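Local coordinates for protein transcriptional regulator, LysR family (PDB 3SZP) that activates virulence genes in Vibrio cholerae as a LysR-type transcription factor, probably binding promoter DNA through its winged helix-turn-helix domain, at residues I93-P98 and V140-G145; K161-A166 and L250-S255; H184-L189 and L231-M236; W197-S202 and W257-R262. All coordinates share one frame; numbering follows the deposited sequence.

Contact 1 (I93-P98 and V140-G145)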
loop_
_atom_site.group_PDB
_atom_site.type_symbol
_atom_site.label_atom_id
_atom_site.label_comp_id
_atom_site.label_asym_id
_atom_site.label_seq_id
_atom_site.Cartn_x
_atom_site.Cartn_y
_atom_site.Cartn_z
ATOM N N ILE A 93 9.840 -31.099 -21.777
ATOM C CA ILE A 93 8.424 -31.282 -21.529
ATOM C C ILE A 93 8.025 -30.593 -20.222
ATOM O O ILE A 93 8.779 -30.570 -19.246
ATOM C CB ILE A 93 8.009 -32.770 -21.556
ATOM C CG1 ILE A 93 8.452 -33.503 -20.299
ATOM C CG2 ILE A 93 8.578 -33.472 -22.788
ATOM C CD1 ILE A 93 8.223 -35.011 -20.389
ATOM N N ARG A 94 6.840 -30.007 -20.218
ATOM C CA ARG A 94 6.398 -29.211 -19.087
ATOM C C ARG A 94 5.267 -29.927 -18.356
ATOM O O ARG A 94 4.235 -30.264 -18.947
ATOM C CB ARG A 94 5.952 -27.843 -19.584
ATOM C CG ARG A 94 5.938 -26.770 -18.533
ATOM C CD ARG A 94 5.793 -25.387 -19.187
ATOM N NE ARG A 94 5.816 -24.328 -18.189
ATOM C CZ ARG A 94 4.737 -23.677 -17.775
ATOM N NH1 ARG A 94 3.548 -23.984 -18.279
ATOM N NH2 ARG A 94 4.850 -22.712 -16.862
ATOM N N ILE A 95 5.481 -30.166 -17.066
ATOM C CA ILE A 95 4.568 -30.947 -16.254
ATOM C C ILE A 95 4.109 -30.156 -15.031
ATOM O O ILE A 95 4.924 -29.487 -14.382
ATOM C CB ILE A 95 5.272 -32.218 -15.767
ATOM C CG1 ILE A 95 5.778 -33.018 -16.961
ATOM C CG2 ILE A 95 4.339 -33.054 -14.898
ATOM C CD1 ILE A 95 6.628 -34.195 -16.575
ATOM N N SER A 96 2.814 -30.231 -14.727
ATOM C CA SER A 96 2.274 -29.693 -13.485
ATOM C C SER A 96 1.905 -30.867 -12.579
ATOM O O SER A 96 1.431 -31.898 -13.060
ATOM C CB SER A 96 1.043 -28.821 -13.764
ATOM O OG SER A 96 0.313 -28.537 -12.583
ATOM N N ALA A 97 2.143 -30.724 -11.274
ATOM C CA ALA A 97 1.876 -31.807 -10.332
ATOM C C ALA A 97 1.574 -31.259 -8.956
ATOM O O ALA A 97 1.903 -30.113 -8.649
ATOM C CB ALA A 97 3.052 -32.796 -10.276
ATOM N N PRO A 98 0.937 -32.079 -8.109
ATOM C CA PRO A 98 0.513 -31.557 -6.807
ATOM C C PRO A 98 1.695 -31.378 -5.870
ATOM O O PRO A 98 2.695 -32.092 -5.982
ATOM C CB PRO A 98 -0.439 -32.639 -6.291
ATOM C CG PRO A 98 -0.043 -33.862 -6.966
ATOM C CD PRO A 98 0.485 -33.465 -8.327
ATOM N N VAL A 140 1.752 -32.232 -19.688
ATOM C CA VAL A 140 1.064 -33.209 -18.868
ATOM C C VAL A 140 0.784 -32.618 -17.497
ATOM O O VAL A 140 1.653 -31.998 -16.878
ATOM C CB VAL A 140 1.900 -34.486 -18.674
ATOM C CG1 VAL A 140 1.079 -35.539 -17.951
ATOM C CG2 VAL A 140 2.402 -35.023 -20.027
ATOM N N ILE A 141 -0.439 -32.814 -17.032
ATOM C CA ILE A 141 -0.839 -32.372 -15.710
ATOM C C ILE A 141 -1.161 -33.602 -14.859
ATOM O O ILE A 141 -1.966 -34.449 -15.254
ATOM C CB ILE A 141 -2.070 -31.434 -15.789
ATOM C CG1 ILE A 141 -1.787 -30.253 -16.713
ATOM C CG2 ILE A 141 -2.454 -30.922 -14.418
ATOM C CD1 ILE A 141 -3.032 -29.414 -17.057
ATOM N N PHE A 142 -0.492 -33.726 -13.718
ATOM C CA PHE A 142 -0.876 -34.718 -12.725
ATOM C C PHE A 142 -1.701 -34.038 -11.641
ATOM O O PHE A 142 -1.295 -33.006 -11.102
ATOM C CB PHE A 142 0.352 -35.390 -12.106
ATOM C CG PHE A 142 1.177 -36.164 -13.091
ATOM C CD1 PHE A 142 2.134 -35.530 -13.867
ATOM C CD2 PHE A 142 0.988 -37.529 -13.252
ATOM C CE1 PHE A 142 2.885 -36.261 -14.789
ATOM C CE2 PHE A 142 1.749 -38.249 -14.156
ATOM C CZ PHE A 142 2.691 -37.613 -14.922
ATOM N N ARG A 143 -2.858 -34.610 -11.329
ATOM C CA ARG A 143 -3.711 -34.041 -10.298
ATOM C C ARG A 143 -4.387 -35.095 -9.425
ATOM O O ARG A 143 -4.445 -36.271 -9.772
ATOM C CB ARG A 143 -4.762 -33.108 -10.916
ATOM C CG ARG A 143 -4.469 -31.611 -10.692
ATOM C CD ARG A 143 -5.686 -30.769 -11.010
ATOM N NE ARG A 143 -6.859 -31.629 -10.931
ATOM C CZ ARG A 143 -8.078 -31.282 -11.310
ATOM N NH1 ARG A 143 -8.313 -30.071 -11.810
ATOM N NH2 ARG A 143 -9.064 -32.164 -11.191
ATOM N N VAL A 144 -4.878 -34.653 -8.274
ATOM C CA VAL A 144 -5.710 -35.473 -7.419
ATOM C C VAL A 144 -7.151 -35.064 -7.638
ATOM O O VAL A 144 -7.443 -33.866 -7.735
ATOM C CB VAL A 144 -5.388 -35.239 -5.956
ATOM C CG1 VAL A 144 -6.358 -36.016 -5.084
ATOM C CG2 VAL A 144 -3.945 -35.622 -5.672
ATOM N N GLY A 145 -8.049 -36.045 -7.724
ATOM C CA GLY A 145 -9.462 -35.765 -7.919
ATOM C C GLY A 145 -9.788 -35.583 -9.390
ATOM O O GLY A 145 -8.881 -35.416 -10.217
HETATM O O HOH W 1 -1.217 -30.336 -10.817
#
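Ile95 lays its CG2 methyl against the rim of the Phe142 ring, meeting CD1 of that ring at 3.5 Å. The methyl approaches near the ring plane, at the edge and not the pi face. With CG2 of Ile95 anti to the backbone N (CG1 at chi1 -57°), this branch is the one carried forward along the strand toward Phe142. Two residues on, CB of Ala97 sits 4.2 Å from CB of Phe142, and CD of Pro98 lies 3.3 Å from the carbonyl O of Phe142. Strands 93-98 and 140-144 run parallel. Val140 N donates to Arg94 O, Ser96 N to Val140 O at 3.0 Å, and Phe142 N to Ser96 O at 2.7 Å, the last nearly straight at 169°. The sheet's other face sets Ser96 OG beside Ile141. Here the Ser96 hydroxyl, anti to its own N (chi1 166°), shares a water with Phe142 O; the water donates to that carbonyl at 2.7 Å and lies 2.9 Å from Ser96 OG. Phe281 of helix 276-287 packs on Ile95 and Phe142, and Phe110 meets the Phe142 ring. This is the parallel core of one lobe of the periplasmic-binding-protein-like domain. The face of Ile95 and Phe142 is apolar and buried. Because Pro98 has no N-H to offer Phe142 O, the next strand-to-strand bond cannot form and water donates to that carbonyl instead.

Contact 2 (K161-A166 and L250-S255)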
loop_
_atom_site.group_PDB
_atom_site.type_symbol
_atom_site.label_atom_id
_atom_site.label_comp_id
_atom_site.label_asym_id
_atom_site.label_seq_id
_atom_site.Cartn_x
_atom_site.Cartn_y
_atom_site.Cartn_z
ATOM N N LYS A 161 -4.943 -43.683 0.207
ATOM C CA LYS A 161 -5.822 -43.924 1.331
ATOM C C LYS A 161 -5.317 -43.052 2.466
ATOM O O LYS A 161 -4.162 -43.169 2.885
ATOM C CB LYS A 161 -5.782 -45.408 1.721
ATOM C CG LYS A 161 -6.483 -45.731 3.036
ATOM C CD LYS A 161 -6.878 -47.209 3.134
ATOM C CE LYS A 161 -5.808 -48.070 3.808
ATOM N NZ LYS A 161 -5.754 -47.849 5.288
ATOM N N ASP A 162 -6.177 -42.167 2.954
ATOM C CA ASP A 162 -5.808 -41.268 4.033
ATOM C C ASP A 162 -6.162 -41.915 5.351
ATOM O O ASP A 162 -7.282 -42.392 5.535
ATOM C CB ASP A 162 -6.548 -39.931 3.893
ATOM C CG ASP A 162 -6.222 -39.219 2.590
ATOM O OD1 ASP A 162 -5.037 -39.195 2.185
ATOM O OD2 ASP A 162 -7.158 -38.710 1.955
ATOM N N ILE A 163 -5.210 -41.939 6.270
ATOM C CA ILE A 163 -5.441 -42.592 7.554
ATOM C C ILE A 163 -5.038 -41.703 8.739
ATOM O O ILE A 163 -4.263 -40.768 8.578
ATOM C CB ILE A 163 -4.697 -43.939 7.631
ATOM C CG1 ILE A 163 -3.192 -43.708 7.660
ATOM C CG2 ILE A 163 -5.068 -44.840 6.432
ATOM C CD1 ILE A 163 -2.397 -44.952 8.141
ATOM N N LEU A 164 -5.553 -42.015 9.925
ATOM C CA LEU A 164 -5.252 -41.232 11.117
ATOM C C LEU A 164 -4.086 -41.843 11.883
ATOM O O LEU A 164 -4.034 -43.062 12.083
ATOM C CB LEU A 164 -6.484 -41.133 12.011
ATOM C CG LEU A 164 -7.687 -40.484 11.327
ATOM C CD1 LEU A 164 -9.013 -41.109 11.794
ATOM C CD2 LEU A 164 -7.683 -38.973 11.535
ATOM N N VAL A 165 -3.152 -40.992 12.306
ATOM C CA VAL A 165 -1.977 -41.453 13.028
ATOM C C VAL A 165 -1.548 -40.495 14.119
ATOM O O VAL A 165 -1.788 -39.277 14.027
ATOM C CB VAL A 165 -0.770 -41.693 12.080
ATOM C CG1 VAL A 165 -1.023 -42.911 11.181
ATOM C CG2 VAL A 165 -0.444 -40.434 11.266
ATOM N N ALA A 166 -0.903 -41.046 15.136
ATOM C CA ALA A 166 -0.276 -40.264 16.199
ATOM C C ALA A 166 1.021 -40.949 16.624
ATOM O O ALA A 166 1.246 -42.133 16.314
ATOM C CB ALA A 166 -1.207 -40.137 17.382
ATOM N N LEU A 250 5.075 -43.797 14.264
ATOM C CA LEU A 250 3.703 -43.332 14.106
ATOM C C LEU A 250 2.809 -44.552 14.172
ATOM O O LEU A 250 3.123 -45.569 13.557
ATOM C CB LEU A 250 3.508 -42.637 12.761
ATOM C CG LEU A 250 4.158 -41.267 12.593
ATOM C CD1 LEU A 250 3.950 -40.758 11.179
ATOM C CD2 LEU A 250 3.606 -40.288 13.616
ATOM N N VAL A 251 1.710 -44.476 14.916
ATOM C CA VAL A 251 0.740 -45.567 14.912
ATOM C C VAL A 251 -0.631 -45.114 14.441
ATOM O O VAL A 251 -1.092 -44.017 14.765
ATOM C CB VAL A 251 0.599 -46.253 16.287
ATOM C CG1 VAL A 251 1.952 -46.827 16.750
ATOM C CG2 VAL A 251 0.045 -45.297 17.305
ATOM N N GLN A 252 -1.277 -45.975 13.661
ATOM C CA GLN A 252 -2.622 -45.706 13.189
ATOM C C GLN A 252 -3.596 -45.729 14.352
ATOM O O GLN A 252 -3.497 -46.568 15.235
ATOM C CB GLN A 252 -3.041 -46.727 12.126
ATOM C CG GLN A 252 -4.404 -46.415 11.521
ATOM C CD GLN A 252 -4.771 -47.338 10.369
ATOM O OE1 GLN A 252 -4.081 -48.317 10.104
ATOM N NE2 GLN A 252 -5.872 -47.036 9.692
ATOM N N VAL A 253 -4.527 -44.793 14.362
ATOM C CA VAL A 253 -5.610 -44.826 15.331
ATOM C C VAL A 253 -6.940 -44.838 14.594
ATOM O O VAL A 253 -6.995 -44.537 13.409
ATOM C CB VAL A 253 -5.566 -43.605 16.264
ATOM C CG1 VAL A 253 -4.326 -43.673 17.152
ATOM C CG2 VAL A 253 -5.596 -42.303 15.452
ATOM N N LEU A 254 -8.014 -45.171 15.301
ATOM C CA LEU A 254 -9.346 -45.207 14.705
ATOM C C LEU A 254 -9.324 -45.936 13.373
ATOM O O LEU A 254 -9.852 -45.435 12.374
ATOM C CB LEU A 254 -9.899 -43.788 14.524
ATOM C CG LEU A 254 -10.170 -43.011 15.827
ATOM C CD1 LEU A 254 -10.569 -41.578 15.548
ATOM C CD2 LEU A 254 -11.233 -43.710 16.677
ATOM N N SER A 255 -8.730 -47.125 13.356
ATOM C CA SER A 255 -8.596 -47.884 12.119
ATOM C C SER A 255 -9.922 -48.242 11.435
ATOM O O SER A 255 -9.949 -48.475 10.223
ATOM C CB SER A 255 -7.753 -49.147 12.346
ATOM O OG SER A 255 -8.169 -49.831 13.520
HETATM O O HOH W 2 -6.483 -48.862 7.534
HETATM O O HOH W 3 -7.115 -44.554 10.451
#
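Gln252 reaches across Ile163 at about a right angle. Its chain is extended, with CG anti to the backbone N (chi1 -175°), which carries the amide over the isoleucine: CD1 of Ile163 lies 4.0 Å from CD of Gln252. The amide end is held by water, since NE2 of Gln252 donates to two molecules. One also accepts from Lys161 NZ; the other accepts from Leu164 N and donates to Val253 O, tying both backbones together beside the paired residues. Leu164 meets two residues at once: its CB rests on CG2 of Val253 at 3.7 Å, whereas its CD1 methyl slants across Leu254 to reach CB at 3.9 Å. Val165 puts CG1 3.8 Å from CA of Gln252. Between the backbones, Ala166 and Val251 form an antiparallel hydrogen-bonded pair, with Val251 N to Ala166 O at 2.8 Å and a reciprocal bond from Ala166 N to Val251 O. Val253 N binds Leu164 O at 2.9 Å, but the donor stands above that carbonyl's plane, as the chain of 250-255 turns off course. Leu171 of helix 168-173 touches Ala166, Val251 and Val253. A short strand added antiparallel to the end of strand 153-166 in this way belongs to the mixed sheet of the LysR substrate-binding fold, related to periplasmic binding proteins.

Contact 3 (H184-L189 and L231-M236)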
loop_
_atom_site.group_PDB
_atom_site.type_symbol
_atom_site.label_atom_id
_atom_site.label_comp_id
_atom_site.label_asym_id
_atom_site.label_seq_id
_atom_site.Cartn_x
_atom_site.Cartn_y
_atom_site.Cartn_z
ATOM N N HIS A 184 -12.562 -34.272 18.921
ATOM C CA HIS A 184 -12.749 -32.908 19.431
ATOM C C HIS A 184 -12.002 -32.666 20.742
ATOM O O HIS A 184 -11.707 -31.524 21.094
ATOM C CB HIS A 184 -14.234 -32.570 19.600
ATOM C CG HIS A 184 -14.971 -32.441 18.302
ATOM N ND1 HIS A 184 -14.678 -31.465 17.371
ATOM C CD2 HIS A 184 -15.986 -33.168 17.774
ATOM C CE1 HIS A 184 -15.479 -31.597 16.327
ATOM N NE2 HIS A 184 -16.285 -32.622 16.548
ATOM N N GLN A 185 -11.695 -33.750 21.448
ATOM C CA GLN A 185 -10.980 -33.676 22.719
ATOM C C GLN A 185 -9.466 -33.728 22.525
ATOM O O GLN A 185 -8.714 -33.490 23.457
ATOM C CB GLN A 185 -11.411 -34.826 23.640
ATOM C CG GLN A 185 -12.653 -34.546 24.473
ATOM C CD GLN A 185 -13.815 -34.055 23.634
ATOM O OE1 GLN A 185 -14.428 -34.827 22.883
ATOM N NE2 GLN A 185 -14.121 -32.760 23.744
ATOM N N HIS A 186 -9.027 -34.039 21.311
ATOM C CA HIS A 186 -7.611 -34.265 21.044
ATOM C C HIS A 186 -6.938 -33.110 20.333
ATOM O O HIS A 186 -7.617 -32.240 19.789
ATOM C CB HIS A 186 -7.438 -35.532 20.216
ATOM C CG HIS A 186 -7.480 -36.771 21.035
ATOM N ND1 HIS A 186 -6.347 -37.331 21.580
ATOM C CD2 HIS A 186 -8.520 -37.542 21.433
ATOM C CE1 HIS A 186 -6.685 -38.403 22.275
ATOM N NE2 HIS A 186 -7.997 -38.553 22.197
ATOM N N GLN A 187 -5.602 -33.126 20.335
ATOM C CA GLN A 187 -4.805 -32.160 19.576
ATOM C C GLN A 187 -4.735 -32.599 18.121
ATOM O O GLN A 187 -4.173 -33.646 17.811
ATOM C CB GLN A 187 -3.393 -32.040 20.150
ATOM C CG GLN A 187 -3.372 -31.458 21.545
ATOM C CD GLN A 187 -4.393 -30.334 21.692
ATOM O OE1 GLN A 187 -4.231 -29.254 21.123
ATOM N NE2 GLN A 187 -5.478 -30.600 22.446
ATOM N N LEU A 188 -5.317 -31.812 17.228
ATOM C CA LEU A 188 -5.310 -32.190 15.815
ATOM C C LEU A 188 -4.284 -31.413 14.991
ATOM O O LEU A 188 -4.017 -30.242 15.260
ATOM C CB LEU A 188 -6.713 -32.080 15.218
ATOM C CG LEU A 188 -7.765 -32.813 16.045
ATOM C CD1 LEU A 188 -9.113 -32.768 15.344
ATOM C CD2 LEU A 188 -7.339 -34.285 16.308
ATOM N N LEU A 189 -3.711 -32.083 13.993
ATOM C CA LEU A 189 -2.690 -31.512 13.131
ATOM C C LEU A 189 -3.168 -31.703 11.703
ATOM O O LEU A 189 -3.374 -32.835 11.257
ATOM C CB LEU A 189 -1.353 -32.229 13.311
ATOM C CG LEU A 189 -0.933 -32.480 14.765
ATOM C CD1 LEU A 189 0.234 -33.490 14.830
ATOM C CD2 LEU A 189 -0.539 -31.170 15.453
ATOM N N LEU A 231 2.807 -34.229 18.719
ATOM C CA LEU A 231 1.998 -33.049 18.971
ATOM C C LEU A 231 0.516 -33.273 18.714
ATOM O O LEU A 231 -0.283 -32.375 18.951
ATOM C CB LEU A 231 2.511 -31.856 18.170
ATOM C CG LEU A 231 3.903 -31.349 18.539
ATOM C CD1 LEU A 231 4.394 -30.364 17.455
ATOM C CD2 LEU A 231 3.969 -30.742 19.954
ATOM N N GLY A 232 0.151 -34.468 18.254
ATOM C CA GLY A 232 -1.252 -34.791 18.070
ATOM C C GLY A 232 -1.565 -35.741 16.928
ATOM O O GLY A 232 -0.678 -36.416 16.406
ATOM N N ILE A 233 -2.843 -35.782 16.552
ATOM C CA ILE A 233 -3.363 -36.683 15.532
ATOM C C ILE A 233 -3.526 -35.968 14.193
ATOM O O ILE A 233 -4.060 -34.849 14.139
ATOM C CB ILE A 233 -4.737 -37.234 15.964
ATOM C CG1 ILE A 233 -4.582 -38.088 17.227
ATOM C CG2 ILE A 233 -5.369 -38.055 14.846
ATOM C CD1 ILE A 233 -5.892 -38.460 17.925
ATOM N N THR A 234 -3.078 -36.602 13.113
ATOM C CA THR A 234 -3.285 -36.041 11.784
ATOM C C THR A 234 -3.919 -37.062 10.839
ATOM O O THR A 234 -3.886 -38.273 11.097
ATOM C CB THR A 234 -1.975 -35.563 11.141
ATOM O OG1 THR A 234 -2.278 -34.797 9.966
ATOM C CG2 THR A 234 -1.119 -36.774 10.731
ATOM N N LEU A 235 -4.497 -36.562 9.753
ATOM C CA LEU A 235 -5.034 -37.414 8.687
ATOM C C LEU A 235 -4.098 -37.233 7.508
ATOM O O LEU A 235 -3.804 -36.082 7.153
ATOM C CB LEU A 235 -6.449 -36.961 8.304
ATOM C CG LEU A 235 -7.183 -37.768 7.228
ATOM C CD1 LEU A 235 -7.437 -39.220 7.684
ATOM C CD2 LEU A 235 -8.506 -37.103 6.796
ATOM N N MET A 236 -3.665 -38.322 6.878
ATOM C CA MET A 236 -2.495 -38.268 6.012
ATOM C C MET A 236 -2.436 -39.485 5.076
ATOM O O MET A 236 -2.698 -40.607 5.501
ATOM C CB MET A 236 -1.253 -38.214 6.923
ATOM C CG MET A 236 0.108 -38.124 6.246
ATOM S SD MET A 236 0.772 -36.436 6.187
ATOM C CE MET A 236 0.278 -35.780 7.771
#
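His186 takes the CD1 methyl of Ile233 over one face of its imidazole, a CH-pi contact with the carbon 4.1 Å from the ring centroid. The ring is anchored from outside the contact, its ND1 being hydrogen-bonded to the hydroxyl of Tyr170. Gln187 follows, with CB 3.3 Å from the carbonyl O of Leu231. Gln187 O accepts from Ile233 N at 2.8 Å and comes close to CA of Gly232, which has no side chain and so lets the two segments approach. Next, Leu188 runs beside Ile233 and points the same way, CD2 lying 3.9 Å from CB of the isoleucine. Leu189 ends the run with both polar and apolar links. Leu189 N donates to Ile233 O at 2.8 Å, and Thr234 OG1 donates to Leu189 O at 2.6 Å. That hydroxyl, anti to the backbone N of Thr234 (chi1 -169°), comes from above the carbonyl plane. CD1 of Leu189 meanwhile presses on Gly232 O, and CD2 reaches CB of Leu231. Helix 220-228 covers Leu189 and Thr234 through Val223 and Cys227. Strand 233-237 lies between strand 188-191, its parallel partner, and the antiparallel strand 153-166, while Leu231 packs on Asn111 of the second subunit.

Contact 4 (W197-S202 and W257-R262)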
loop_
_atom_site.group_PDB
_atom_site.type_symbol
_atom_site.label_atom_id
_atom_site.label_comp_id
_atom_site.label_asym_id
_atom_site.label_seq_id
_atom_site.Cartn_x
_atom_site.Cartn_y
_atom_site.Cartn_z
ATOM N N TRP A 197 -12.143 -33.193 8.047
ATOM C CA TRP A 197 -12.063 -34.645 8.075
ATOM C C TRP A 197 -13.474 -35.205 7.998
ATOM O O TRP A 197 -14.362 -34.829 8.773
ATOM C CB TRP A 197 -11.353 -35.138 9.334
ATOM C CG TRP A 197 -9.905 -34.683 9.479
ATOM C CD1 TRP A 197 -9.174 -33.934 8.591
ATOM C CD2 TRP A 197 -9.039 -34.940 10.595
ATOM N NE1 TRP A 197 -7.901 -33.728 9.082
ATOM C CE2 TRP A 197 -7.798 -34.330 10.312
ATOM C CE3 TRP A 197 -9.194 -35.632 11.807
ATOM C CZ2 TRP A 197 -6.717 -34.395 11.198
ATOM C CZ3 TRP A 197 -8.125 -35.692 12.682
ATOM C CH2 TRP A 197 -6.904 -35.078 12.375
ATOM N N GLN A 198 -13.682 -36.098 7.046
ATOM C CA GLN A 198 -14.980 -36.700 6.824
ATOM C C GLN A 198 -14.792 -38.218 6.936
ATOM O O GLN A 198 -14.267 -38.870 6.030
ATOM C CB GLN A 198 -15.494 -36.271 5.451
ATOM C CG GLN A 198 -16.495 -37.199 4.807
ATOM C CD GLN A 198 -17.889 -37.016 5.365
ATOM O OE1 GLN A 198 -18.125 -37.254 6.558
ATOM N NE2 GLN A 198 -18.821 -36.561 4.516
ATOM N N LEU A 199 -15.201 -38.769 8.076
ATOM C CA LEU A 199 -14.835 -40.130 8.416
ATOM C C LEU A 199 -16.061 -40.989 8.616
ATOM O O LEU A 199 -17.034 -40.561 9.233
ATOM C CB LEU A 199 -13.991 -40.142 9.678
ATOM C CG LEU A 199 -12.765 -39.235 9.680
ATOM C CD1 LEU A 199 -12.287 -38.984 11.106
ATOM C CD2 LEU A 199 -11.671 -39.840 8.824
ATOM N N THR A 200 -15.995 -42.214 8.108
ATOM C CA THR A 200 -17.098 -43.156 8.210
ATOM C C THR A 200 -16.598 -44.488 8.775
ATOM O O THR A 200 -15.567 -44.999 8.341
ATOM C CB THR A 200 -17.727 -43.383 6.825
ATOM O OG1 THR A 200 -18.125 -42.116 6.288
ATOM C CG2 THR A 200 -18.947 -44.309 6.910
ATOM N N ASN A 201 -17.306 -45.039 9.755
ATOM C CA ASN A 201 -16.903 -46.331 10.295
ATOM C C ASN A 201 -17.657 -47.449 9.598
ATOM O O ASN A 201 -18.478 -47.177 8.718
ATOM C CB ASN A 201 -17.002 -46.392 11.831
ATOM C CG ASN A 201 -18.432 -46.544 12.347
ATOM O OD1 ASN A 201 -19.384 -46.729 11.581
ATOM N ND2 ASN A 201 -18.578 -46.477 13.672
ATOM N N SER A 202 -17.385 -48.700 9.961
ATOM C CA SER A 202 -18.006 -49.798 9.235
ATOM C C SER A 202 -19.497 -49.940 9.544
ATOM O O SER A 202 -20.217 -50.595 8.805
ATOM C CB SER A 202 -17.257 -51.117 9.463
ATOM O OG SER A 202 -17.025 -51.310 10.840
ATOM N N TRP A 257 -12.333 -46.242 11.086
ATOM C CA TRP A 257 -12.903 -45.009 10.550
ATOM C C TRP A 257 -12.135 -44.620 9.314
ATOM O O TRP A 257 -10.942 -44.334 9.392
ATOM C CB TRP A 257 -12.808 -43.893 11.578
ATOM C CG TRP A 257 -13.767 -44.065 12.689
ATOM C CD1 TRP A 257 -13.594 -44.825 13.823
ATOM C CD2 TRP A 257 -15.069 -43.486 12.787
ATOM N NE1 TRP A 257 -14.710 -44.737 14.617
ATOM C CE2 TRP A 257 -15.631 -43.916 14.005
ATOM C CE3 TRP A 257 -15.818 -42.637 11.965
ATOM C CZ2 TRP A 257 -16.902 -43.533 14.416
ATOM C CZ3 TRP A 257 -17.074 -42.252 12.375
ATOM C CH2 TRP A 257 -17.606 -42.703 13.590
ATOM N N SER A 258 -12.797 -44.602 8.169
ATOM C CA SER A 258 -12.074 -44.377 6.931
ATOM C C SER A 258 -12.487 -43.086 6.251
ATOM O O SER A 258 -13.542 -42.507 6.545
ATOM C CB SER A 258 -12.265 -45.554 5.971
ATOM O OG SER A 258 -13.633 -45.710 5.654
ATOM N N SER A 259 -11.624 -42.648 5.341
ATOM C CA SER A 259 -11.830 -41.433 4.584
ATOM C C SER A 259 -11.984 -41.819 3.116
ATOM O O SER A 259 -11.563 -42.897 2.698
ATOM C CB SER A 259 -10.625 -40.512 4.770
ATOM O OG SER A 259 -10.960 -39.155 4.509
ATOM N N ASN A 260 -12.592 -40.944 2.333
ATOM C CA ASN A 260 -12.781 -41.221 0.920
ATOM C C ASN A 260 -11.429 -41.402 0.220
ATOM O O ASN A 260 -10.547 -40.557 0.346
ATOM C CB ASN A 260 -13.573 -40.072 0.283
ATOM C CG ASN A 260 -14.261 -40.478 -0.999
ATOM O OD1 ASN A 260 -14.663 -41.630 -1.162
ATOM N ND2 ASN A 260 -14.395 -39.529 -1.930
ATOM N N PRO A 261 -11.254 -42.513 -0.514
ATOM C CA PRO A 261 -10.020 -42.681 -1.294
ATOM C C PRO A 261 -9.920 -41.578 -2.332
ATOM O O PRO A 261 -10.942 -41.124 -2.833
ATOM C CB PRO A 261 -10.214 -44.033 -1.985
ATOM C CG PRO A 261 -11.266 -44.735 -1.193
ATOM C CD PRO A 261 -12.170 -43.661 -0.666
ATOM N N ARG A 262 -8.712 -41.127 -2.632
ATOM C CA ARG A 262 -8.531 -40.049 -3.589
ATOM C C ARG A 262 -7.686 -40.531 -4.780
ATOM O O ARG A 262 -6.619 -41.131 -4.612
ATOM C CB ARG A 262 -7.919 -38.812 -2.911
ATOM C CG ARG A 262 -8.809 -38.203 -1.806
ATOM C CD ARG A 262 -8.136 -37.017 -1.101
ATOM N NE ARG A 262 -6.959 -37.405 -0.318
ATOM C CZ ARG A 262 -5.759 -36.835 -0.433
ATOM N NH1 ARG A 262 -5.563 -35.848 -1.298
ATOM N NH2 ARG A 262 -4.757 -37.239 0.324
HETATM O O HOH W 4 -13.980 -38.746 3.314
HETATM O O HOH W 5 -16.777 -46.731 16.503
#
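Asn201 and Trp257 provide the aromatic part of the contact. CB of Asn201 stands over the six-membered ring of Trp257, 3.6 Å from its centroid and only 15° off the normal, a CH-pi contact centred on the face. Chi1 of 76° sets CG between the backbone N and carbonyl carbon, and the amide then runs along the indole, Asn201 ND2 coming within 3.5 Å of Trp257 CZ2 with the two planes 45° apart. ND2 has a stronger partner in Glu205, and a water joins it to Trp257 NE1 by weak bonds. His179 meets the indole edge-to-face. Apolar packing continues with Leu199, whose CB touches CE3 of Trp257 at 3.8 Å, while its carbonyl O lies at the ring's edge near the plane. The backbone bonds form a single antiparallel bridge, in which Thr200 N donates to Ser258 O at 2.9 Å and Ser258 N returns a bond to Thr200 O at 2.8 Å. In the LysR substrate-binding fold of this protein, strand 197-200 belongs to a two-stranded antiparallel sheet with strand 206-209, and the bridge fastens that sheet to the loop leading into strand 262-268. Water-mediated bonding extends the contact past the bridge: one molecule donates to Gln198 O at 2.7 Å and accepts from Asn260 N.

From the N terminus, contact 1 is made first, closing a 41-residue excursion that includes helix 102-116 and strand 120-127. The chain then opens contact 2 with strand 153-166, and contact 3 forms and closes within the long loop before 250-255 returns. Strand 197-200 also leaves inside that loop but meets 257-262 beyond it, so contact 4 crosses contacts 2 and 3. Backbone bonds from Ile163 to Met236 and from Val165 to Thr234 join contacts 2 and 3; Trp197 packs against both, and the Asp162–Arg262 salt bridge ties contact 2 to contact 4. Contact 1 lies in one lobe of the substrate-binding domain and contacts 2 to 4 cluster in the other, Val144 and Arg262 touching between them.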